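DTDP-4-amino-4,6-dideoxyglucose formyltransferase (Shewanella sp. FDAARGOS_354, PDB 6V2T) probably transfers a formyl group from a folate cofactor to the 4-amino group of dTDP-4-amino-4,6-dideoxyglucose, probably in O-antigen (lipopolysaccharide) biosynthesis. Local coordinates at residues 24-29 with 53-58; 59-64 with 74-79; 83-88 with 103-108. All coordinates share one frame; numbering follows the deposited sequence.

How the interactions relate
All three contacts lie in the formyl transferase region and follow one another along the chain. Interactions 1 and 2 share strand 53-60: its first part pairs with strand 24-30 and its end with strand 75-77, the outermost strand at this side of a seven-stranded mixed sheet, and their centres lie about 15 Å apart. Helix 82-91 follows strand 75-77 and brings 83-88 against 103-108 in interaction 3, its centre about 13 Å from that of interaction 2 and about 15 Å from that of interaction 1. Asp84 probably accepts a hydrogen bond from Asn78 N, while Leu27 packs on Ile88. The contacts thus join the sheet edge, through helix 82-91, to the loop carrying folate-contacting residues.

Interaction 1 (24-29 with 53-58); sequences MHVLIV and VTFDYR
Ile28 and Tyr57 lie side by side on one face of two paired parallel strands, both side chains leaving the sheet in the same direction. The delta methyl of the isoleucine does most of the touching: CD1 sits 3.6 Å from CE2 of Tyr57 and, reaching obliquely back along the sheet, 3.4 Å from CD1 of Phe55. Ile28 CG1 stands anti to the carbonyl carbon (chi1 -62°), which carries CD1 toward both aromatic rings. Val26 runs alongside Phe55 in the same sense, its CG1 3.6 Å from Phe55 CD1, while the other branch, CG2, meets Val53 CG1 at 3.5 Å. Helix 33-45 packs on this apolar row through Ile39 and Val43, and Val194 of helix 171-194 covers its Val26, Val53 and Phe55 end.

On the opposite face the neighbours are more polar. Thr54 OG1 comes to the edge of the His25 ring, near its plane, and Leu27 CD1 meets Arg58 CG at 3.7 Å where the two side chains cross at about a right angle. Asp56 finds its polar partner in Tyr92.

Between the two faces, five backbone bonds join the strands in register. Val26 and Ile28 each give and accept one, and the bond from Ile28 N to Asp56 O is nearly straight at 172°. Short CA-H...O contacts fill in between them. This is the parallel pairing of a right-handed beta-alpha-beta unit, strand 24-30, helix 33-45 and strand 53-60. Its chemistry implies that the inward-facing N-H and C=O groups of the two strands, from Met24 O to Arg58 N, pair with each other, while the apolar face of Val26, Ile28, Val53, Phe55 and Tyr57 packs against helices 33-45 and 171-194.

Interaction 2 (59-64 with 74-79); sequences YSAINK and LTSINV
Tyr59 turns its ring over the neighbouring strand because CG lies between the backbone N and the carbonyl carbon (chi1 67°), and chi2 of 78° lays the ring flat against the backbone at Thr75 and Ser76. Ser76 CA stands over one ring face, 3.9 Å from the centroid, in a CH-pi contact displaced toward the rim. Ser76 CB lies 3.6 Å from Tyr59 CE1, and Leu74 CB meets the ring edge in its plane. Leu69 and Ile70 of helix 67-70 also pack on the tyrosine.

At the start of the turn, Ser76 OG lies 3.2 Å from Ala61 CA. Ala61 CB then touches Asn78 CB.

Tyr59 is also gripped through its main chain: Tyr59 N donates to Thr75 O at 3.0 Å, and Ile77 N donates to Tyr59 O at 2.9 Å. The next bond, Ala61 N to Ile77 O, is weak, with an angle of 128° at the hydrogen, where a type I turn from Ser60 to Asn63 carries the chain out of the sheet. Asp31 receives hydrogen bonds from both Ser60 OG and Asn63 ND2.

The pairing closes the beta-alpha-beta unit of strand 53-60, helix 67-70 and strand 75-77, at the edge of the sheet within this chain. It is short and fades by Ala61; the flat tyrosine adds dispersion and CH-pi contact beside the few backbone bonds.

Interaction 3 (83-88 with 103-108); sequences KDVAHI and IFPSEL. With FOL (folic acid), chain H.
The folic acid pocket borders this contact: 103-108 carries Ile103 and Phe104 of that pocket at one end and the first turn of helix 106-109 at the other, where it packs on helix 82-91. Val85 and Ile88, one helical turn apart, supply the helix side. Val85 CG2 slides past the proline ring in the opposite direction and lies 4.0 Å from Pro105 CG. Its other branch, CG1, approaches Glu107 CB more loosely. Deeper in, Ile88 and Leu108 cross at about a right angle, with Ile88 CG2 3.9 Å from Leu108 CD2. No hydrogen bond crosses between the segments.

Pro105 is also the N-cap residue of the short helix, and its carbonyl oxygen accepts a 2.9 Å bond from Leu108 N. Val79 lies against both Pro105 and Phe104, filling in from the loop that leads to helix 82-91.

On the ligand side, the amino group NA2 of the folate donates to Phe104 O at 2.9 Å with an angle of 159°, while Phe104 N lies 2.9 Å from the ring nitrogen N1. The main chain of Phe104 therefore faces the pterin's amino-bearing edge. The side chain runs alongside the pterin, Phe104 CD1 3.9 Å from FOL N8 with the ring set obliquely, and also touches Val95, Ser97 and Cys114 of the sheet. Ile103 CG1 approaches the benzoyl ring, 3.9 Å from FOL C16. The folate is also hydrogen-bonded to Asp153 N and to the carbonyl oxygens of Asn149 and Cys100.

The chemistry is thus split: loose apolar contact seats the turn on the helix, whereas the backbone of Phe104 meets the amino-bearing edge of the pterin, consistent with a role in recognising it.

Interaction 1 (24-29 with 53-58)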
# COMPACT_ATOMS: atom_id res chain seq x y z
N MET B 24 24.50 5.27 41.68
CA MET B 24 24.71 4.53 40.41
C MET B 24 24.30 5.41 39.22
O MET B 24 23.18 5.93 39.24
CB MET B 24 23.87 3.26 40.39
CG MET B 24 24.31 2.31 39.25
SD MET B 24 23.03 1.16 39.06
CE MET B 24 23.82 0.04 37.90
N HIS B 25 25.20 5.56 38.25
CA HIS B 25 25.02 6.23 36.94
C HIS B 25 24.78 5.18 35.86
O HIS B 25 25.65 4.30 35.68
CB HIS B 25 26.25 7.09 36.64
CG HIS B 25 26.62 7.93 37.82
ND1 HIS B 25 27.69 7.63 38.65
CD2 HIS B 25 26.03 9.03 38.35
CE1 HIS B 25 27.76 8.52 39.61
NE2 HIS B 25 26.75 9.39 39.46
N VAL B 26 23.64 5.26 35.18
CA VAL B 26 23.27 4.38 34.03
C VAL B 26 23.24 5.24 32.78
O VAL B 26 22.54 6.30 32.80
CB VAL B 26 21.92 3.68 34.26
CG1 VAL B 26 21.45 2.95 33.01
CG2 VAL B 26 21.96 2.77 35.48
N LEU B 27 24.00 4.85 31.74
CA LEU B 27 24.01 5.53 30.43
C LEU B 27 23.08 4.79 29.46
O LEU B 27 23.30 3.58 29.16
CB LEU B 27 25.43 5.66 29.88
CG LEU B 27 25.50 6.20 28.45
CD1 LEU B 27 25.08 7.66 28.41
CD2 LEU B 27 26.90 6.03 27.87
N ILE B 28 22.10 5.50 28.92
CA ILE B 28 21.19 4.95 27.88
C ILE B 28 21.60 5.57 26.55
O ILE B 28 21.59 6.81 26.42
CB ILE B 28 19.73 5.13 28.32
CG1 ILE B 28 19.49 4.34 29.61
CG2 ILE B 28 18.77 4.70 27.22
CD1 ILE B 28 18.24 4.73 30.32
N VAL B 29 22.11 4.71 25.64
CA VAL B 29 22.48 5.11 24.26
C VAL B 29 21.41 4.58 23.33
O VAL B 29 21.16 3.36 23.31
CB VAL B 29 23.86 4.60 23.83
CG1 VAL B 29 24.27 5.21 22.49
CG2 VAL B 29 24.92 4.87 24.87
N VAL B 53 19.76 5.80 41.63
CA VAL B 53 20.21 5.59 40.21
C VAL B 53 19.92 6.86 39.41
O VAL B 53 18.74 7.25 39.40
CB VAL B 53 19.52 4.38 39.58
CG1 VAL B 53 20.10 4.07 38.20
CG2 VAL B 53 19.56 3.15 40.47
N THR B 54 20.91 7.46 38.74
CA THR B 54 20.62 8.50 37.71
C THR B 54 20.92 8.00 36.30
O THR B 54 22.04 7.44 36.04
CB THR B 54 21.27 9.85 38.03
OG1 THR B 54 22.68 9.78 37.83
CG2 THR B 54 20.99 10.28 39.45
N PHE B 55 19.94 8.23 35.42
CA PHE B 55 19.94 7.88 33.97
C PHE B 55 20.32 9.10 33.13
O PHE B 55 19.67 10.15 33.25
CB PHE B 55 18.56 7.39 33.59
CG PHE B 55 18.17 6.12 34.28
CD1 PHE B 55 18.51 4.90 33.74
CD2 PHE B 55 17.46 6.15 35.47
CE1 PHE B 55 18.13 3.73 34.37
CE2 PHE B 55 17.09 4.97 36.10
CZ PHE B 55 17.43 3.77 35.55
N ASP B 56 21.39 8.96 32.34
CA ASP B 56 21.81 9.91 31.28
C ASP B 56 21.44 9.30 29.93
O ASP B 56 21.49 8.07 29.81
CB ASP B 56 23.30 10.18 31.33
CG ASP B 56 23.70 10.96 32.57
OD1 ASP B 56 22.80 11.45 33.23
OD2 ASP B 56 24.89 11.04 32.83
N TYR B 57 21.05 10.13 28.96
CA TYR B 57 20.58 9.67 27.63
C TYR B 57 21.46 10.31 26.57
O TYR B 57 21.74 11.51 26.65
CB TYR B 57 19.10 10.00 27.44
CG TYR B 57 18.19 9.40 28.48
CD1 TYR B 57 18.07 9.96 29.74
CD2 TYR B 57 17.49 8.24 28.22
CE1 TYR B 57 17.24 9.41 30.70
CE2 TYR B 57 16.63 7.68 29.16
CZ TYR B 57 16.51 8.27 30.41
OH TYR B 57 15.68 7.70 31.33
N ARG B 58 21.89 9.52 25.58
CA ARG B 58 22.71 10.00 24.44
C ARG B 58 22.27 9.26 23.17
O ARG B 58 21.76 8.10 23.28
CB ARG B 58 24.20 9.80 24.74
CG ARG B 58 24.69 10.43 26.03
CD ARG B 58 24.82 11.95 25.96
NE ARG B 58 25.46 12.49 27.14
CZ ARG B 58 24.82 12.89 28.23
NH1 ARG B 58 25.49 13.37 29.26
NH2 ARG B 58 23.51 12.81 28.28

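Interaction 2 (59-64 with 74-79)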
# COMPACT_ATOMS: atom_id res chain seq x y z
N TYR B 59 22.43 9.89 22.01
CA TYR B 59 22.17 9.25 20.70
C TYR B 59 23.51 9.06 20.01
O TYR B 59 24.52 9.59 20.52
CB TYR B 59 21.15 10.05 19.88
CG TYR B 59 21.66 11.39 19.44
CD1 TYR B 59 22.54 11.50 18.38
CD2 TYR B 59 21.29 12.55 20.10
CE1 TYR B 59 23.03 12.72 17.96
CE2 TYR B 59 21.75 13.79 19.68
CZ TYR B 59 22.64 13.87 18.62
OH TYR B 59 23.13 15.08 18.20
N SER B 60 23.53 8.27 18.94
CA SER B 60 24.78 7.85 18.25
C SER B 60 25.24 9.00 17.35
O SER B 60 24.39 9.66 16.75
CB SER B 60 24.60 6.59 17.43
OG SER B 60 24.41 5.44 18.25
N ALA B 61 26.56 9.18 17.26
CA ALA B 61 27.22 10.20 16.40
C ALA B 61 26.79 9.99 14.94
O ALA B 61 26.44 10.97 14.27
CB ALA B 61 28.72 10.09 16.58
N ILE B 62 26.75 8.73 14.50
CA ILE B 62 26.49 8.34 13.08
C ILE B 62 25.01 8.56 12.72
O ILE B 62 24.68 8.49 11.52
CB ILE B 62 26.97 6.89 12.83
CG1 ILE B 62 27.15 6.62 11.34
CG2 ILE B 62 26.05 5.88 13.50
CD1 ILE B 62 28.24 5.61 11.02
N ASN B 63 24.15 8.84 13.72
CA ASN B 63 22.72 9.16 13.51
C ASN B 63 22.66 10.29 12.47
O ASN B 63 23.25 11.36 12.74
CB ASN B 63 21.97 9.53 14.80
CG ASN B 63 20.47 9.44 14.67
OD1 ASN B 63 19.93 9.76 13.61
ND2 ASN B 63 19.78 9.00 15.71
N LYS B 64 22.02 10.01 11.34
CA LYS B 64 21.88 10.94 10.20
C LYS B 64 20.69 11.90 10.41
O LYS B 64 20.72 12.96 9.75
CB LYS B 64 21.75 10.16 8.89
CG LYS B 64 22.89 9.20 8.59
CD LYS B 64 22.89 8.63 7.18
CE LYS B 64 23.64 9.48 6.17
NZ LYS B 64 25.10 9.47 6.43
N LEU B 74 18.60 15.14 24.25
CA LEU B 74 19.73 14.18 24.11
C LEU B 74 20.84 14.90 23.37
O LEU B 74 20.56 15.83 22.59
CB LEU B 74 19.30 12.90 23.40
CG LEU B 74 18.76 11.80 24.32
CD1 LEU B 74 17.49 12.24 25.02
CD2 LEU B 74 18.52 10.51 23.55
N THR B 75 22.07 14.52 23.67
CA THR B 75 23.29 14.96 22.95
C THR B 75 23.94 13.71 22.35
O THR B 75 23.54 12.59 22.70
CB THR B 75 24.21 15.74 23.88
OG1 THR B 75 24.41 14.92 25.03
CG2 THR B 75 23.64 17.09 24.27
N SER B 76 24.89 13.93 21.46
CA SER B 76 25.60 12.85 20.73
C SER B 76 26.61 12.19 21.66
O SER B 76 27.12 12.88 22.58
CB SER B 76 26.27 13.39 19.50
OG SER B 76 26.74 12.32 18.71
N ILE B 77 26.90 10.91 21.43
CA ILE B 77 28.12 10.24 21.96
C ILE B 77 28.67 9.35 20.84
O ILE B 77 27.86 8.89 20.02
CB ILE B 77 27.84 9.45 23.25
CG1 ILE B 77 29.11 9.27 24.09
CG2 ILE B 77 27.16 8.12 22.96
CD1 ILE B 77 28.84 8.99 25.56
N ASN B 78 29.99 9.17 20.83
CA ASN B 78 30.73 8.39 19.81
C ASN B 78 31.48 7.23 20.47
O ASN B 78 32.63 7.38 20.89
CB ASN B 78 31.71 9.26 19.03
CG ASN B 78 32.35 8.51 17.89
OD1 ASN B 78 32.12 7.32 17.69
ND2 ASN B 78 33.15 9.21 17.11
N VAL B 79 30.87 6.06 20.44
CA VAL B 79 31.36 4.82 21.10
C VAL B 79 32.62 4.30 20.40
O VAL B 79 33.27 3.38 20.95
CB VAL B 79 30.18 3.84 21.08
CG1 VAL B 79 30.62 2.40 21.09
CG2 VAL B 79 29.21 4.15 22.22

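Interaction 3 (83-88 with 103-108)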
# COMPACT_ATOMS: atom_id res chain seq x y z
N LYS B 83 38.30 8.75 23.57
CA LYS B 83 37.92 9.74 24.62
C LYS B 83 36.54 9.41 25.19
O LYS B 83 36.42 9.44 26.43
CB LYS B 83 37.90 11.17 24.06
CG LYS B 83 39.18 11.96 24.29
CD LYS B 83 39.48 12.98 23.21
CE LYS B 83 40.27 12.40 22.05
NZ LYS B 83 39.96 13.09 20.77
N ASP B 84 35.53 9.17 24.34
CA ASP B 84 34.14 8.92 24.83
C ASP B 84 34.14 7.58 25.58
O ASP B 84 33.55 7.53 26.66
CB ASP B 84 33.09 9.01 23.72
CG ASP B 84 32.72 10.43 23.31
OD1 ASP B 84 33.34 11.38 23.83
OD2 ASP B 84 31.80 10.58 22.49
N VAL B 85 34.81 6.55 25.06
CA VAL B 85 34.93 5.22 25.73
C VAL B 85 35.51 5.42 27.14
O VAL B 85 34.91 4.89 28.11
CB VAL B 85 35.75 4.24 24.87
CG1 VAL B 85 36.28 3.06 25.66
CG2 VAL B 85 34.94 3.76 23.68
N ALA B 86 36.59 6.19 27.27
CA ALA B 86 37.24 6.47 28.58
C ALA B 86 36.22 7.12 29.51
O ALA B 86 36.09 6.66 30.66
CB ALA B 86 38.47 7.32 28.40
N HIS B 87 35.49 8.13 29.03
CA HIS B 87 34.47 8.83 29.86
C HIS B 87 33.44 7.81 30.34
O HIS B 87 33.06 7.87 31.52
CB HIS B 87 33.78 9.99 29.13
CG HIS B 87 32.81 10.71 30.01
ND1 HIS B 87 31.50 10.93 29.66
CD2 HIS B 87 32.94 11.18 31.27
CE1 HIS B 87 30.87 11.54 30.65
NE2 HIS B 87 31.73 11.70 31.64
N ILE B 88 32.98 6.91 29.46
CA ILE B 88 31.89 5.97 29.86
C ILE B 88 32.44 5.06 30.95
O ILE B 88 31.79 4.94 32.04
CB ILE B 88 31.33 5.17 28.66
CG1 ILE B 88 30.65 6.08 27.62
CG2 ILE B 88 30.38 4.10 29.13
CD1 ILE B 88 30.65 5.48 26.24
N ILE B 103 28.16 -0.01 16.72
CA ILE B 103 28.75 -1.23 17.32
C ILE B 103 29.65 -0.81 18.48
O ILE B 103 30.50 0.08 18.26
CB ILE B 103 29.51 -2.06 16.27
CG1 ILE B 103 28.57 -2.51 15.14
CG2 ILE B 103 30.19 -3.24 16.96
CD1 ILE B 103 29.25 -2.74 13.80
N PHE B 104 29.47 -1.40 19.66
CA PHE B 104 30.35 -1.12 20.83
C PHE B 104 31.69 -1.81 20.60
O PHE B 104 31.71 -2.99 20.27
CB PHE B 104 29.74 -1.57 22.15
CG PHE B 104 28.62 -0.70 22.67
CD1 PHE B 104 27.86 0.08 21.82
CD2 PHE B 104 28.33 -0.68 24.03
CE1 PHE B 104 26.82 0.86 22.31
CE2 PHE B 104 27.27 0.08 24.51
CZ PHE B 104 26.53 0.85 23.66
N PRO B 105 32.83 -1.11 20.75
CA PRO B 105 34.13 -1.76 20.66
C PRO B 105 34.38 -2.69 21.86
O PRO B 105 33.80 -2.49 22.93
CB PRO B 105 35.11 -0.58 20.70
CG PRO B 105 34.39 0.44 21.55
CD PRO B 105 32.95 0.31 21.13
N SER B 106 35.26 -3.66 21.65
CA SER B 106 35.75 -4.61 22.68
C SER B 106 36.17 -3.86 23.96
O SER B 106 35.87 -4.36 25.03
CB SER B 106 36.85 -5.46 22.11
OG SER B 106 37.96 -4.65 21.80
N GLU B 107 36.77 -2.65 23.85
CA GLU B 107 37.24 -1.85 25.01
C GLU B 107 36.07 -1.33 25.85
O GLU B 107 36.30 -1.05 27.05
CB GLU B 107 38.08 -0.64 24.56
CG GLU B 107 39.45 -1.01 24.02
CD GLU B 107 39.49 -1.47 22.57
OE1 GLU B 107 38.43 -1.43 21.89
OE2 GLU B 107 40.59 -1.87 22.11
N LEU B 108 34.86 -1.18 25.28
CA LEU B 108 33.66 -0.80 26.07
C LEU B 108 33.04 -2.06 26.69
O LEU B 108 32.87 -2.08 27.91
CB LEU B 108 32.66 -0.11 25.15
CG LEU B 108 31.97 1.14 25.70
CD1 LEU B 108 30.79 1.51 24.83
CD2 LEU B 108 31.57 1.00 27.15
N1 FOL H . 27.63 -3.64 19.97
C2 FOL H . 28.19 -4.82 20.30
NA2 FOL H . 29.50 -4.90 20.45
N3 FOL H . 27.41 -5.92 20.53
C4 FOL H . 26.08 -5.86 20.36
O4 FOL H . 25.46 -6.93 20.60
C4A FOL H . 25.49 -4.65 20.02
N5 FOL H . 24.18 -4.51 19.80
C6 FOL H . 23.60 -3.38 19.08
C7 FOL H . 24.40 -2.12 19.46
N8 FOL H . 25.82 -2.34 19.47
C8A FOL H . 26.32 -3.54 19.82
C9 FOL H . 23.33 -3.69 17.56
N10 FOL H . 23.49 -2.52 16.70
C11 FOL H . 25.30 -2.36 12.90
C12 FOL H . 24.81 -1.21 13.53
C13 FOL H . 24.20 -1.29 14.79
C14 FOL H . 24.08 -2.50 15.46
C15 FOL H . 24.59 -3.63 14.83
C16 FOL H . 25.20 -3.56 13.57
C FOL H . 25.99 -2.27 11.56
O FOL H . 26.42 -1.18 11.25
N FOL H . 26.20 -3.32 10.76